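Fatty acid binding protein (PDB 1VYG) binds long-chain fatty acids such as arachidonic and oleic acid inside its beta-barrel and may take part in their transport. Local coordinates at residues F66-E71 against V86-E91; L94-V99 against I107-D112; N103-V108 against T118-G123. All blocks are in the same frame, centred on the assembly; numbering follows the deposited sequence.

In the fold
The three contacts follow one another round the beta-barrel of this lipid carrier. Interaction 1 packs the turn between strands 61-66 and 72-75 on strand 81-88; interaction 2 pairs strand 93-99 with 104-112, and interaction 3 pairs 104-112 with 115-122. Interactions 2 and 3 share Ile107 and Val108, their centres lie about 8 Å apart, and both touch the arachidonic acid: interaction 2 at its carboxylate through Arg109 and at its chain through Ile107, interaction 3 along the start of its chain. Interaction 1 lies farther out: its centre is about 9 Å from that of interaction 2, to which the backbone bond Glu87 N to Thr95 O (2.9 Å) joins it, and the Phe66 side chain is about 10 Å from the ligand.

Interaction 1 of 3, residues F66-E71 against V86-E91; sequences FKFGEE and VEKNSE
Val86 sets its CG2 methyl squarely over one face of the Phe66 ring, 3.6 Å from the centroid and 5° off the ring normal, a CH-pi contact with all six ring carbons at similar distances from the methyl. The other branch, Val86 CG1, lies between the two aromatic rings, 3.9 Å from Phe66 CE2 and 4.1 Å from Phe68 CE1. Lys88 then covers a face of Phe68 with its aliphatic stem: Lys88 CB is 4.3 Å from the ring centroid. Beside these rings the backbones are tied by Gly69 N, which donates to Val86 O at 2.9 Å from above the carbonyl plane. The same oxygen takes a CH contact from Phe68 CA and lies at the edge of the Phe68 ring.

Strands 61-66 and 72-75 are the outermost strands of the antiparallel sheet, and between them lies the gap known from fatty acid-binding protein barrels; this contact brings the connecting turn onto strand 81-88. A water accepts a hydrogen bond from Val86 N at 2.8 Å and lies within hydrogen-bonding distance of both Lys67 O and Glu70 O, placed to link strand and turn.

Glu87 starts away from the turn, but a bend at chi2 (-77°) swings its carboxylate back until OE2 is 3.4 Å from Gly69 CA. Lys88 NZ forms a salt bridge with Glu91 OE1 at 3.0 Å and also bonds Ser2 OG, while Lys67 NZ is paired with Asp49. Outside the two segments, Met51 of strand 50-56 touches both rings, and Leu94 packs on Phe68 and Val86.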
loop_
_atom_site.group_PDB
_atom_site.type_symbol
_atom_site.label_atom_id
_atom_site.label_comp_id
_atom_site.label_asym_id
_atom_site.label_seq_id
_atom_site.Cartn_x
_atom_site.Cartn_y
_atom_site.Cartn_z
ATOM N N PHE A 66 -4.329 -10.461 5.631
ATOM C CA PHE A 66 -4.504 -11.269 4.449
ATOM C C PHE A 66 -3.647 -12.538 4.418
ATOM O O PHE A 66 -2.525 -12.576 4.922
ATOM C CB PHE A 66 -4.236 -10.409 3.210
ATOM C CG PHE A 66 -2.928 -9.654 3.245
ATOM C CD1 PHE A 66 -2.891 -8.325 3.625
ATOM C CD2 PHE A 66 -1.741 -10.265 2.859
ATOM C CE1 PHE A 66 -1.677 -7.618 3.648
ATOM C CE2 PHE A 66 -0.529 -9.562 2.861
ATOM C CZ PHE A 66 -0.495 -8.249 3.263
ATOM N N LYS A 67 -4.227 -13.582 3.844
ATOM C CA LYS A 67 -3.490 -14.690 3.254
ATOM C C LYS A 67 -3.058 -14.277 1.834
ATOM O O LYS A 67 -3.761 -13.511 1.172
ATOM C CB LYS A 67 -4.405 -15.927 3.192
ATOM C CG LYS A 67 -3.701 -17.263 2.992
ATOM C CD LYS A 67 -4.349 -18.396 3.820
ATOM C CE LYS A 67 -4.592 -17.979 5.287
ATOM N NZ LYS A 67 -4.680 -19.117 6.247
ATOM N N PHE A 68 -1.909 -14.777 1.374
ATOM C CA PHE A 68 -1.441 -14.498 0.017
ATOM C C PHE A 68 -2.246 -15.298 -0.991
ATOM O O PHE A 68 -2.435 -16.496 -0.818
ATOM C CB PHE A 68 0.052 -14.829 -0.151
ATOM C CG PHE A 68 0.960 -13.979 0.696
ATOM C CD1 PHE A 68 1.021 -12.603 0.507
ATOM C CD2 PHE A 68 1.747 -14.550 1.685
ATOM C CE1 PHE A 68 1.841 -11.816 1.293
ATOM C CE2 PHE A 68 2.574 -13.765 2.467
ATOM C CZ PHE A 68 2.615 -12.393 2.277
ATOM N N GLY A 69 -2.710 -14.626 -2.040
ATOM C CA GLY A 69 -3.448 -15.253 -3.116
ATOM C C GLY A 69 -4.940 -15.189 -2.861
ATOM O O GLY A 69 -5.751 -15.345 -3.783
ATOM N N GLU A 70 -5.292 -14.910 -1.611
ATOM C CA GLU A 70 -6.644 -15.091 -1.131
ATOM C C GLU A 70 -7.389 -13.764 -1.208
ATOM O O GLU A 70 -7.084 -12.838 -0.479
ATOM C CB GLU A 70 -6.598 -15.615 0.311
ATOM C CG GLU A 70 -7.901 -15.460 1.085
ATOM C CD GLU A 70 -7.998 -16.360 2.308
ATOM O OE1 GLU A 70 -8.177 -15.794 3.423
ATOM O OE2 GLU A 70 -7.925 -17.621 2.146
ATOM N N GLU A 71 -8.373 -13.679 -2.085
ATOM C CA GLU A 71 -9.130 -12.457 -2.241
ATOM C C GLU A 71 -9.803 -12.087 -0.915
ATOM O O GLU A 71 -10.088 -12.956 -0.085
ATOM C CB GLU A 71 -10.157 -12.626 -3.357
ATOM C CG GLU A 71 -10.848 -11.348 -3.818
ATOM C CD GLU A 71 -12.312 -11.575 -4.122
ATOM O OE1 GLU A 71 -12.749 -11.180 -5.223
ATOM O OE2 GLU A 71 -13.027 -12.162 -3.266
ATOM N N VAL A 86 -3.391 -9.882 -2.353
ATOM C CA VAL A 86 -1.941 -9.716 -2.260
ATOM C C VAL A 86 -1.225 -11.011 -2.657
ATOM O O VAL A 86 -1.375 -12.021 -1.998
ATOM C CB VAL A 86 -1.448 -9.299 -0.832
ATOM C CG1 VAL A 86 -0.001 -8.829 -0.898
ATOM C CG2 VAL A 86 -2.339 -8.212 -0.214
ATOM N N GLU A 87 -0.431 -10.959 -3.724
ATOM C CA GLU A 87 0.409 -12.081 -4.131
ATOM C C GLU A 87 1.836 -11.923 -3.602
ATOM O O GLU A 87 2.369 -10.825 -3.557
ATOM C CB GLU A 87 0.424 -12.215 -5.663
ATOM C CG GLU A 87 -0.958 -12.297 -6.320
ATOM C CD GLU A 87 -1.635 -13.662 -6.198
ATOM O OE1 GLU A 87 -2.719 -13.850 -6.835
ATOM O OE2 GLU A 87 -1.109 -14.539 -5.458
ATOM N N LYS A 88 2.443 -13.028 -3.185
ATOM C CA LYS A 88 3.873 -13.061 -2.907
ATOM C C LYS A 88 4.660 -13.263 -4.210
ATOM O O LYS A 88 4.562 -14.308 -4.859
ATOM C CB LYS A 88 4.188 -14.171 -1.913
ATOM C CG LYS A 88 5.567 -14.088 -1.304
ATOM C CD LYS A 88 5.659 -14.902 -0.010
ATOM C CE LYS A 88 5.942 -16.383 -0.252
ATOM N NZ LYS A 88 6.735 -16.982 0.883
ATOM N N ASN A 89 5.417 -12.240 -4.602
ATOM C CA ASN A 89 6.296 -12.317 -5.765
ATOM C C ASN A 89 7.607 -12.977 -5.354
ATOM O O ASN A 89 8.080 -13.930 -5.994
ATOM C CB ASN A 89 6.550 -10.925 -6.364
ATOM C CG ASN A 89 5.274 -10.124 -6.531
ATOM O OD1 ASN A 89 5.047 -9.147 -5.841
ATOM N ND2 ASN A 89 4.427 -10.555 -7.436
ATOM N N SER A 90 8.190 -12.464 -4.278
ATOM C CA SER A 90 9.384 -13.037 -3.693
ATOM C C SER A 90 9.300 -12.886 -2.189
ATOM O O SER A 90 8.226 -12.643 -1.648
ATOM C CB SER A 90 10.622 -12.334 -4.244
ATOM O OG SER A 90 10.839 -11.100 -3.585
ATOM N N GLU A 91 10.432 -13.052 -1.519
ATOM C CA GLU A 91 10.527 -12.807 -0.082
ATOM C C GLU A 91 10.667 -11.308 0.241
ATOM O O GLU A 91 10.259 -10.857 1.314
ATOM C CB GLU A 91 11.717 -13.585 0.498
ATOM C CG GLU A 91 11.488 -15.092 0.557
ATOM C CD GLU A 91 10.537 -15.493 1.664
ATOM O OE1 GLU A 91 9.671 -16.360 1.418
ATOM O OE2 GLU A 91 10.653 -14.945 2.785
HETATM O O HOH W 1 -4.602 -11.488 -0.335
#

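Interaction 2 of 3, residues L94-V99 against I107-D112; sequences LTQTQV and IVREVD. With ACD (arachidonic acid), chain B.
Gln96 and Arg109 meet through their polar ends on the inner face of the sheet: Arg109 NH1 donates to Gln96 OE1 at 2.9 Å. The donor lies in the plane of the amide carbonyl, yet the oxygen is 26° out of the guanidinium plane. The other terminal nitrogen, Arg109 NH2, gives a straighter bond to O1 of the arachidonic acid, 2.9 Å with 160° at the hydrogen, so the amide probably helps to orient the group that receives the fatty-acid carboxylate. Arg129 NE and Tyr131 OH also hydrogen-bond the fatty acid and complete the site. An extended Gln96 chain (chi1 158°) carries the amide up to this level.

The inner face is tight elsewhere too. Ile107 CG2 lies over one guanidinium face, offset toward the rim, and Leu94 CD1 packs on Arg109 CB; the 3.1 Å between Gln98 OE1 and Ile107 CD1 is unusually close and doubtful. Below them, Leu94 with Arg109 and Gln96 with Ile107 form two antiparallel hydrogen-bonded pairs, of which Ile107 N to Gln96 O is the shortest bond, at 2.7 Å.

The outer face is looser. Thr95 and Val108, a non-hydrogen-bonded pair and both partly exposed, lie side by side and touch through Thr95 CG2 and Val108 CG2 at 3.9 Å. Strand 93-99 is thus held between 81-88, where Glu87 and Val85 bond its backbone, and 104-112, whose other edge pairs with strand 115-122.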
loop_
_atom_site.group_PDB
_atom_site.type_symbol
_atom_site.label_atom_id
_atom_site.label_comp_id
_atom_site.label_asym_id
_atom_site.label_seq_id
_atom_site.Cartn_x
_atom_site.Cartn_y
_atom_site.Cartn_z
ATOM N N LEU A 94 6.006 -8.072 -2.672
ATOM C CA LEU A 94 4.621 -8.506 -2.810
ATOM C C LEU A 94 3.808 -7.498 -3.608
ATOM O O LEU A 94 4.242 -6.367 -3.821
ATOM C CB LEU A 94 3.992 -8.789 -1.447
ATOM C CG LEU A 94 4.227 -7.847 -0.282
ATOM C CD1 LEU A 94 3.362 -6.618 -0.472
ATOM C CD2 LEU A 94 3.922 -8.519 1.060
ATOM N N THR A 95 2.638 -7.936 -4.079
ATOM C CA THR A 95 1.829 -7.161 -5.005
ATOM C C THR A 95 0.331 -7.206 -4.675
ATOM O O THR A 95 -0.311 -8.234 -4.762
ATOM C CB THR A 95 2.087 -7.647 -6.431
ATOM O OG1 THR A 95 3.486 -7.548 -6.715
ATOM C CG2 THR A 95 1.435 -6.731 -7.470
ATOM N N GLN A 96 -0.210 -6.048 -4.320
ATOM C CA GLN A 96 -1.563 -5.924 -3.864
ATOM C C GLN A 96 -2.332 -5.291 -4.982
ATOM O O GLN A 96 -2.137 -4.110 -5.269
ATOM C CB GLN A 96 -1.625 -5.045 -2.611
ATOM C CG GLN A 96 -2.982 -4.424 -2.349
ATOM C CD GLN A 96 -3.130 -3.909 -0.944
ATOM O OE1 GLN A 96 -2.151 -3.515 -0.312
ATOM N NE2 GLN A 96 -4.357 -3.891 -0.453
ATOM N N THR A 97 -3.224 -6.055 -5.604
ATOM C CA THR A 97 -4.090 -5.495 -6.632
ATOM C C THR A 97 -5.428 -5.188 -5.970
ATOM O O THR A 97 -5.884 -5.922 -5.115
ATOM C CB THR A 97 -4.199 -6.414 -7.884
ATOM O OG1 THR A 97 -5.335 -7.259 -7.776
ATOM C CG2 THR A 97 -3.013 -7.409 -7.981
ATOM N N GLN A 98 -6.015 -4.065 -6.342
ATOM C CA GLN A 98 -7.176 -3.519 -5.671
ATOM C C GLN A 98 -8.187 -3.260 -6.760
ATOM O O GLN A 98 -7.965 -2.407 -7.631
ATOM C CB GLN A 98 -6.844 -2.200 -4.963
ATOM C CG GLN A 98 -6.361 -2.379 -3.550
ATOM C CD GLN A 98 -6.043 -1.066 -2.860
ATOM O OE1 GLN A 98 -5.526 -0.145 -3.474
ATOM N NE2 GLN A 98 -6.357 -0.985 -1.582
ATOM N N VAL A 99 -9.293 -3.991 -6.707
ATOM C CA VAL A 99 -10.297 -3.890 -7.745
ATOM C C VAL A 99 -11.539 -3.235 -7.192
ATOM O O VAL A 99 -12.183 -3.744 -6.290
ATOM C CB VAL A 99 -10.628 -5.248 -8.375
ATOM C CG1 VAL A 99 -11.675 -5.077 -9.473
ATOM C CG2 VAL A 99 -9.366 -5.870 -8.962
ATOM N N ILE A 107 -0.332 -2.460 -6.489
ATOM C CA ILE A 107 0.590 -1.831 -5.573
ATOM C C ILE A 107 1.703 -2.811 -5.295
ATOM O O ILE A 107 1.550 -3.742 -4.495
ATOM C CB ILE A 107 -0.132 -1.438 -4.274
ATOM C CG1 ILE A 107 -1.233 -0.427 -4.559
ATOM C CG2 ILE A 107 0.811 -0.838 -3.286
ATOM C CD1 ILE A 107 -2.490 -0.702 -3.799
ATOM N N VAL A 108 2.817 -2.606 -5.977
ATOM C CA VAL A 108 4.013 -3.383 -5.749
ATOM C C VAL A 108 4.705 -2.688 -4.585
ATOM O O VAL A 108 4.893 -1.472 -4.623
ATOM C CB VAL A 108 4.885 -3.469 -7.046
ATOM C CG1 VAL A 108 6.089 -4.386 -6.874
ATOM C CG2 VAL A 108 4.040 -3.982 -8.239
ATOM N N ARG A 109 4.960 -3.451 -3.516
ATOM C CA ARG A 109 5.841 -3.085 -2.417
ATOM C C ARG A 109 7.040 -4.005 -2.459
ATOM O O ARG A 109 6.892 -5.206 -2.527
ATOM C CB ARG A 109 5.158 -3.266 -1.065
ATOM C CG ARG A 109 3.869 -2.466 -0.905
ATOM C CD ARG A 109 3.289 -2.514 0.489
ATOM N NE ARG A 109 2.272 -1.490 0.625
ATOM C CZ ARG A 109 1.033 -1.596 0.138
ATOM N NH1 ARG A 109 0.605 -2.700 -0.458
ATOM N NH2 ARG A 109 0.198 -0.587 0.275
ATOM N N GLU A 110 8.229 -3.433 -2.383
ATOM C CA GLU A 110 9.463 -4.173 -2.548
ATOM C C GLU A 110 10.479 -3.679 -1.526
ATOM O O GLU A 110 10.819 -2.518 -1.519
ATOM C CB GLU A 110 10.005 -3.946 -3.955
ATOM C CG GLU A 110 11.113 -4.905 -4.333
ATOM C CD GLU A 110 11.729 -4.599 -5.683
ATOM O OE1 GLU A 110 11.152 -3.757 -6.425
ATOM O OE2 GLU A 110 12.802 -5.195 -5.977
ATOM N N VAL A 111 10.939 -4.564 -0.654
ATOM C CA VAL A 111 11.967 -4.230 0.316
ATOM C C VAL A 111 13.340 -4.359 -0.305
ATOM O O VAL A 111 13.662 -5.380 -0.870
ATOM C CB VAL A 111 11.906 -5.140 1.549
ATOM C CG1 VAL A 111 13.090 -4.848 2.474
ATOM C CG2 VAL A 111 10.565 -4.955 2.277
ATOM N N ASP A 112 14.127 -3.301 -0.194
ATOM C CA ASP A 112 15.527 -3.300 -0.574
ATOM C C ASP A 112 16.335 -2.547 0.500
ATOM O O ASP A 112 16.529 -1.329 0.425
ATOM C CB ASP A 112 15.702 -2.653 -1.950
ATOM C CG ASP A 112 17.119 -2.770 -2.465
ATOM O OD1 ASP A 112 17.408 -2.250 -3.567
ATOM O OD2 ASP A 112 18.009 -3.382 -1.843
HETATM C C1 ACD B . 1.263 2.964 0.136
HETATM C C2 ACD B . 0.533 2.888 -1.178
HETATM C C3 ACD B . -0.965 2.958 -0.897
HETATM C C4 ACD B . -1.662 3.714 -2.031
HETATM C C5 ACD B . -2.541 2.782 -2.857
HETATM C C6 ACD B . -3.477 3.328 -3.650
HETATM C C7 ACD B . -3.649 4.831 -3.739
HETATM C C8 ACD B . -5.110 5.050 -3.617
HETATM C C9 ACD B . -5.715 5.957 -2.855
HETATM C C10 ACD B . -5.059 6.956 -1.955
HETATM C C11 ACD B . -6.115 8.016 -1.786
HETATM C C12 ACD B . -5.970 9.071 -1.007
HETATM C C13 ACD B . -4.729 9.285 -0.202
HETATM C C14 ACD B . -5.119 9.491 1.253
HETATM C C15 ACD B . -4.255 9.307 2.258
HETATM C C16 ACD B . -2.800 8.919 2.037
HETATM C C17 ACD B . -2.506 7.549 2.626
HETATM C C18 ACD B . -2.820 7.527 4.119
HETATM C C19 ACD B . -3.926 6.512 4.370
HETATM C C20 ACD B . -4.368 6.461 5.835
HETATM O O1 ACD B . 1.163 2.082 0.994
HETATM O O2 ACD B . 2.008 4.041 0.341
#

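Interaction 3 of 3, residues N103-V108 against T118-G123; sequences NTTVIV and TTVTVG. With ACD (arachidonic acid), chain B.
The hairpin of strands 104-112 and 115-122 forms part of the barrel wall, and its inward side chains line the path of the bound fatty acid. Thr118 CG2 lies 3.5 Å from C2 of the arachidonic acid. Farther along, Ile107 CD1 is 3.6 Å from C5, and Val120 CG1 faces C6, so the three apolar contacts are spaced along the first carbons of the chain. On the same face the side chains interlock across the strands. Ile107 CG2 meets Thr118 CG2 alongside, and Ile107 CG1 packs 3.8 Å from Val120 CG1. Because Val120 CG1 stands anti to the backbone N (chi1 -168°), it reaches both Ile107 and the ligand.

Two hydrogen-bonded pairs hold the backbones together. Between Val106 and Thr121 the bonds run both ways, with Val106 N to Thr121 O nearly straight at 167°. Val108 and Thr119 pair likewise, but both bonds are bent, Val108 N to Thr119 O the more so, and the 2.6 Å from Thr119 N to Val108 O is short and uncertain. Ile107 and Val120 form the non-hydrogen-bonded pair between them, with CA-H...O contacts from Ile107 CA to Thr119 O and from Val120 CA to Val106 O.

The outer face carries Thr119 and Thr121 beside Val106 and Val108, with bound water. One water gives a hydrogen bond to Val106 O at 3.1 Å and is also bonded to Thr121 OG1 at 2.7 Å, bridging the strands; a second lies doubtfully close to Thr119 OG1 and bonds Val108 O weakly. At the end of the hairpin, OD1 of the loop residue Asn103 approaches Val122 CG1.

Strand 125-133 flanks the other edge of 115-122, through backbone bonds of Thr118 with Arg129 and Val120 with Ala127, while Leu25, between helices 18-23 and 29-37, touches Asn103, Thr105 and Val122.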
loop_
_atom_site.group_PDB
_atom_site.type_symbol
_atom_site.label_atom_id
_atom_site.label_comp_id
_atom_site.label_asym_id
_atom_site.label_seq_id
_atom_site.Cartn_x
_atom_site.Cartn_y
_atom_site.Cartn_z
ATOM N N ASN A 103 -11.785 1.206 -11.538
ATOM C CA ASN A 103 -10.353 1.060 -11.752
ATOM C C ASN A 103 -9.789 -0.125 -11.015
ATOM O O ASN A 103 -10.386 -0.601 -10.070
ATOM C CB ASN A 103 -9.615 2.292 -11.230
ATOM C CG ASN A 103 -9.639 3.437 -12.192
ATOM O OD1 ASN A 103 -9.050 3.366 -13.270
ATOM N ND2 ASN A 103 -10.315 4.515 -11.807
ATOM N N THR A 104 -8.607 -0.560 -11.434
ATOM C CA THR A 104 -7.812 -1.554 -10.719
ATOM C C THR A 104 -6.460 -0.945 -10.355
ATOM O O THR A 104 -5.711 -0.557 -11.243
ATOM C CB THR A 104 -7.605 -2.796 -11.626
ATOM O OG1 THR A 104 -8.846 -3.489 -11.771
ATOM C CG2 THR A 104 -6.667 -3.839 -10.988
ATOM N N THR A 105 -6.166 -0.845 -9.057
ATOM C CA THR A 105 -4.862 -0.373 -8.566
ATOM C C THR A 105 -3.957 -1.545 -8.196
ATOM O O THR A 105 -4.322 -2.365 -7.394
ATOM C CB THR A 105 -5.029 0.534 -7.328
ATOM O OG1 THR A 105 -5.963 1.585 -7.590
ATOM C CG2 THR A 105 -3.728 1.285 -6.996
ATOM N N VAL A 106 -2.780 -1.611 -8.802
ATOM C CA VAL A 106 -1.754 -2.577 -8.445
ATOM C C VAL A 106 -0.669 -1.886 -7.634
ATOM O O VAL A 106 -0.120 -0.859 -8.055
ATOM C CB VAL A 106 -1.084 -3.154 -9.692
ATOM C CG1 VAL A 106 0.026 -4.169 -9.287
ATOM C CG2 VAL A 106 -2.128 -3.802 -10.594
ATOM N N ILE A 107 -0.332 -2.460 -6.489
ATOM C CA ILE A 107 0.590 -1.831 -5.573
ATOM C C ILE A 107 1.703 -2.811 -5.295
ATOM O O ILE A 107 1.550 -3.742 -4.495
ATOM C CB ILE A 107 -0.132 -1.438 -4.274
ATOM C CG1 ILE A 107 -1.233 -0.427 -4.559
ATOM C CG2 ILE A 107 0.811 -0.838 -3.286
ATOM C CD1 ILE A 107 -2.490 -0.702 -3.799
ATOM N N VAL A 108 2.817 -2.606 -5.977
ATOM C CA VAL A 108 4.013 -3.383 -5.749
ATOM C C VAL A 108 4.705 -2.688 -4.585
ATOM O O VAL A 108 4.893 -1.472 -4.623
ATOM C CB VAL A 108 4.885 -3.469 -7.046
ATOM C CG1 VAL A 108 6.089 -4.386 -6.874
ATOM C CG2 VAL A 108 4.040 -3.982 -8.239
ATOM N N THR A 118 7.202 1.446 -2.888
ATOM C CA THR A 118 5.821 1.140 -3.184
ATOM C C THR A 118 5.531 1.756 -4.528
ATOM O O THR A 118 5.501 2.957 -4.650
ATOM C CB THR A 118 4.904 1.742 -2.132
ATOM O OG1 THR A 118 5.078 1.045 -0.892
ATOM C CG2 THR A 118 3.435 1.525 -2.494
ATOM N N THR A 119 5.362 0.920 -5.544
ATOM C CA THR A 119 4.958 1.370 -6.853
ATOM C C THR A 119 3.453 1.240 -6.925
ATOM O O THR A 119 2.930 0.210 -6.595
ATOM C CB THR A 119 5.624 0.504 -7.910
ATOM O OG1 THR A 119 7.036 0.430 -7.653
ATOM C CG2 THR A 119 5.503 1.131 -9.261
ATOM N N VAL A 120 2.758 2.299 -7.332
ATOM C CA VAL A 120 1.308 2.234 -7.466
ATOM C C VAL A 120 0.885 2.548 -8.905
ATOM O O VAL A 120 1.234 3.571 -9.451
ATOM C CB VAL A 120 0.596 3.151 -6.465
ATOM C CG1 VAL A 120 -0.874 2.826 -6.433
ATOM C CG2 VAL A 120 1.193 2.979 -5.071
ATOM N N THR A 121 0.122 1.642 -9.504
ATOM C CA THR A 121 -0.199 1.716 -10.919
ATOM C C THR A 121 -1.707 1.596 -11.135
ATOM O O THR A 121 -2.333 0.630 -10.709
ATOM C CB THR A 121 0.556 0.612 -11.687
ATOM O OG1 THR A 121 1.912 0.551 -11.231
ATOM C CG2 THR A 121 0.695 0.970 -13.161
ATOM N N VAL A 122 -2.282 2.619 -11.750
ATOM C CA VAL A 122 -3.641 2.555 -12.232
ATOM C C VAL A 122 -3.592 2.736 -13.739
ATOM O O VAL A 122 -3.375 3.836 -14.244
ATOM C CB VAL A 122 -4.525 3.633 -11.592
ATOM C CG1 VAL A 122 -5.999 3.431 -12.023
ATOM C CG2 VAL A 122 -4.383 3.592 -10.070
ATOM N N GLY A 123 -3.778 1.633 -14.448
ATOM C CA GLY A 123 -3.637 1.608 -15.883
ATOM C C GLY A 123 -2.224 1.961 -16.276
ATOM O O GLY A 123 -1.272 1.274 -15.904
HETATM C C1 ACD B . 1.263 2.964 0.136
HETATM C C2 ACD B . 0.533 2.888 -1.178
HETATM C C3 ACD B . -0.965 2.958 -0.897
HETATM C C4 ACD B . -1.662 3.714 -2.031
HETATM C C5 ACD B . -2.541 2.782 -2.857
HETATM C C6 ACD B . -3.477 3.328 -3.650
HETATM C C7 ACD B . -3.649 4.831 -3.739
HETATM C C8 ACD B . -5.110 5.050 -3.617
HETATM C C9 ACD B . -5.715 5.957 -2.855
HETATM C C10 ACD B . -5.059 6.956 -1.955
HETATM C C11 ACD B . -6.115 8.016 -1.786
HETATM C C12 ACD B . -5.970 9.071 -1.007
HETATM C C13 ACD B . -4.729 9.285 -0.202
HETATM C C14 ACD B . -5.119 9.491 1.253
HETATM C C15 ACD B . -4.255 9.307 2.258
HETATM C C16 ACD B . -2.800 8.919 2.037
HETATM C C17 ACD B . -2.506 7.549 2.626
HETATM C C18 ACD B . -2.820 7.527 4.119
HETATM C C19 ACD B . -3.926 6.512 4.370
HETATM C C20 ACD B . -4.368 6.461 5.835
HETATM O O1 ACD B . 1.163 2.082 0.994
HETATM O O2 ACD B . 2.008 4.041 0.341
HETATM O O HOH W 2 2.724 -1.210 -9.285
HETATM O O HOH W 3 7.648 -1.235 -5.886
#